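Local atomic coordinates of tailspike protein (Siphovirus 9NA, PDB entry 3RIQ), a protein that probably recognises the lipopolysaccharide receptor on Salmonella and cleaves its O-antigen chain as an endorhamnosidase. Residues S14-D19 and L35-Y40. Sequence-based numbering, arbitrary orientation. Where two conformers were deposited one is given.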
loop_
_atom_site.group_PDB
_atom_site.type_symbol
_atom_site.label_atom_id
_atom_site.label_comp_id
_atom_site.label_asym_id
_atom_site.label_seq_id
_atom_site.Cartn_x
_atom_site.Cartn_y
_atom_site.Cartn_z
ATOM N N SER A 14 -3.469 -41.865 -18.905
ATOM C CA SER A 14 -4.020 -41.590 -17.586
ATOM C C SER A 14 -4.510 -42.896 -17.004
ATOM O O SER A 14 -5.093 -43.729 -17.729
ATOM C CB SER A 14 -5.166 -40.565 -17.685
ATOM O OG SER A 14 -5.661 -40.277 -16.389
ATOM N N VAL A 15 -4.252 -43.084 -15.718
ATOM C CA VAL A 15 -4.883 -44.168 -14.981
ATOM C C VAL A 15 -5.822 -43.563 -13.962
ATOM O O VAL A 15 -5.631 -42.405 -13.551
ATOM C CB VAL A 15 -3.855 -45.062 -14.241
ATOM C CG1 VAL A 15 -2.927 -45.785 -15.253
ATOM C CG2 VAL A 15 -3.097 -44.270 -13.197
ATOM N N LYS A 16 -6.827 -44.320 -13.541
ATOM C CA LYS A 16 -7.797 -43.786 -12.581
ATOM C C LYS A 16 -7.913 -44.678 -11.374
ATOM O O LYS A 16 -7.901 -45.918 -11.492
ATOM C CB LYS A 16 -9.170 -43.531 -13.231
ATOM C CG LYS A 16 -9.812 -44.821 -13.711
ATOM C CD LYS A 16 -11.058 -44.578 -14.565
ATOM C CE LYS A 16 -10.722 -44.568 -16.018
ATOM N NZ LYS A 16 -10.314 -45.901 -16.567
ATOM N N LEU A 17 -8.065 -44.053 -10.207
ATOM C CA LEU A 17 -8.075 -44.790 -8.953
ATOM C C LEU A 17 -9.140 -45.887 -8.910
ATOM O O LEU A 17 -8.898 -46.938 -8.305
ATOM C CB LEU A 17 -8.245 -43.827 -7.774
ATOM C CG LEU A 17 -8.244 -44.464 -6.366
ATOM C CD1 LEU A 17 -6.938 -45.224 -6.081
ATOM C CD2 LEU A 17 -8.419 -43.335 -5.345
ATOM N N SER A 18 -10.310 -45.640 -9.517
ATOM C CA SER A 18 -11.409 -46.611 -9.442
ATOM C C SER A 18 -11.086 -47.948 -10.123
ATOM O O SER A 18 -11.814 -48.923 -9.911
ATOM C CB SER A 18 -12.712 -46.019 -9.989
ATOM O OG SER A 18 -12.569 -45.791 -11.373
ATOM N N ASP A 19 -9.988 -48.008 -10.897
ATOM C CA ASP A 19 -9.558 -49.269 -11.522
ATOM C C ASP A 19 -8.707 -50.150 -10.570
ATOM O O ASP A 19 -8.314 -51.259 -10.942
ATOM C CB ASP A 19 -8.760 -48.955 -12.790
ATOM C CG ASP A 19 -9.644 -48.559 -13.963
ATOM O OD1 ASP A 19 -10.840 -48.988 -14.031
ATOM O OD2 ASP A 19 -9.121 -47.852 -14.871
ATOM N N LEU A 35 -5.762 -39.992 -12.191
ATOM C CA LEU A 35 -7.050 -39.368 -11.866
ATOM C C LEU A 35 -7.617 -39.946 -10.573
ATOM O O LEU A 35 -7.787 -41.161 -10.469
ATOM C CB LEU A 35 -8.036 -39.564 -13.035
ATOM C CG LEU A 35 -9.473 -39.092 -12.779
ATOM C CD1 LEU A 35 -9.487 -37.551 -12.764
ATOM C CD2 LEU A 35 -10.414 -39.646 -13.857
ATOM N N ILE A 36 -7.902 -39.087 -9.598
ATOM C CA ILE A 36 -8.566 -39.545 -8.348
ATOM C C ILE A 36 -10.064 -39.341 -8.580
ATOM O O ILE A 36 -10.597 -38.258 -8.335
ATOM C CB ILE A 36 -8.051 -38.790 -7.103
ATOM C CG1 ILE A 36 -6.500 -38.774 -7.056
ATOM C CG2 ILE A 36 -8.663 -39.366 -5.835
ATOM C CD1 ILE A 36 -5.841 -40.121 -6.922
ATOM N N ASP A 37 -10.731 -40.389 -9.092
ATOM C CA ASP A 37 -12.135 -40.271 -9.514
ATOM C C ASP A 37 -13.149 -40.771 -8.482
ATOM O O ASP A 37 -14.337 -40.643 -8.714
ATOM C CB ASP A 37 -12.355 -40.960 -10.882
ATOM C CG ASP A 37 -12.016 -42.449 -10.866
ATOM O OD1 ASP A 37 -11.185 -42.903 -10.035
ATOM O OD2 ASP A 37 -12.576 -43.168 -11.740
ATOM N N ILE A 38 -12.684 -41.344 -7.372
ATOM C CA ILE A 38 -13.570 -41.806 -6.302
ATOM C C ILE A 38 -12.881 -41.523 -4.978
ATOM O O ILE A 38 -11.648 -41.440 -4.901
ATOM C CB ILE A 38 -13.967 -43.305 -6.430
ATOM C CG1 ILE A 38 -12.735 -44.218 -6.467
ATOM C CG2 ILE A 38 -14.913 -43.535 -7.639
ATOM C CD1 ILE A 38 -13.077 -45.675 -6.246
ATOM N N ASP A 39 -13.684 -41.306 -3.935
ATOM C CA ASP A 39 -13.113 -41.016 -2.612
ATOM C C ASP A 39 -12.231 -42.205 -2.177
ATOM O O ASP A 39 -12.540 -43.371 -2.475
ATOM C CB ASP A 39 -14.210 -40.830 -1.572
ATOM C CG ASP A 39 -14.916 -39.503 -1.667
ATOM O OD1 ASP A 39 -14.463 -38.566 -2.367
ATOM O OD2 ASP A 39 -15.974 -39.407 -1.029
ATOM N N TYR A 40 -11.141 -41.903 -1.489
ATOM C CA TYR A 40 -10.183 -42.904 -1.085
ATOM C C TYR A 40 -10.013 -42.886 0.423
ATOM O O TYR A 40 -9.636 -41.861 1.003
ATOM C CB TYR A 40 -8.836 -42.627 -1.758
ATOM C CG TYR A 40 -7.833 -43.701 -1.486
ATOM C CD1 TYR A 40 -7.980 -44.968 -2.053
ATOM C CD2 TYR A 40 -6.774 -43.486 -0.614
ATOM C CE1 TYR A 40 -7.081 -45.981 -1.784
ATOM C CE2 TYR A 40 -5.850 -44.487 -0.344
ATOM C CZ TYR A 40 -6.011 -45.730 -0.947
ATOM O OH TYR A 40 -5.119 -46.756 -0.747
#
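Asp-37 reaches across to Ser-18 with both carboxylate oxygens. OD1 of Asp-37 accepts a hydrogen bond from the backbone N of Ser-18 at 2.9 Å through its syn lone pair. The bond is bent, with 147° at the hydrogen. OD2 of Asp-37 accepts one from OG of Ser-18 at 2.6 Å, also on the syn side but 16° out of the carboxylate plane. The torsion of Ser-18 sets OG between its own N and carbonyl carbon (chi1 67°), which brings it beside OD2 of Asp-37. The aliphatic part of Lys-16 crosses the Asp-37 side chain obliquely, its CD 3.5 Å from OD2 of Asp-37. Its NZ turns elsewhere, to OD2 of Asp-19 in a salt bridge and to the backbone O of Asp-8 of the second subunit.

Leu-17 is buried and points toward residues 35-40. Its CG is anti to the backbone N, and its CD2 touches CB of Tyr-40 at 3.7 Å. The two side chains cross at about a right angle. CG2 of Ile-36 also meets CD2 of Leu-17. Leu-23 and Ala-26 of helix 23-29 pack on the same leucine.

Strands 14-16 and 33-36 pair in parallel. Leu-35 N binds Val-15 O at 2.8 Å, and Leu-17 N binds Leu-35 O at 2.9 Å. The contact lies near the N-terminal end of the right-handed beta-helix, where these strands start the run of parallel pairs.

Two bonds hold the carboxylate of Asp-37 and limit its rotation. They tie the 3-10 turn at 17-19 to the chain leaving strand 33-36. Both donors are neutral. NZ of Lys-16 stands 6.0 Å from OD2 of Asp-37, so its charge may help to stabilise the carboxylate without pairing with it.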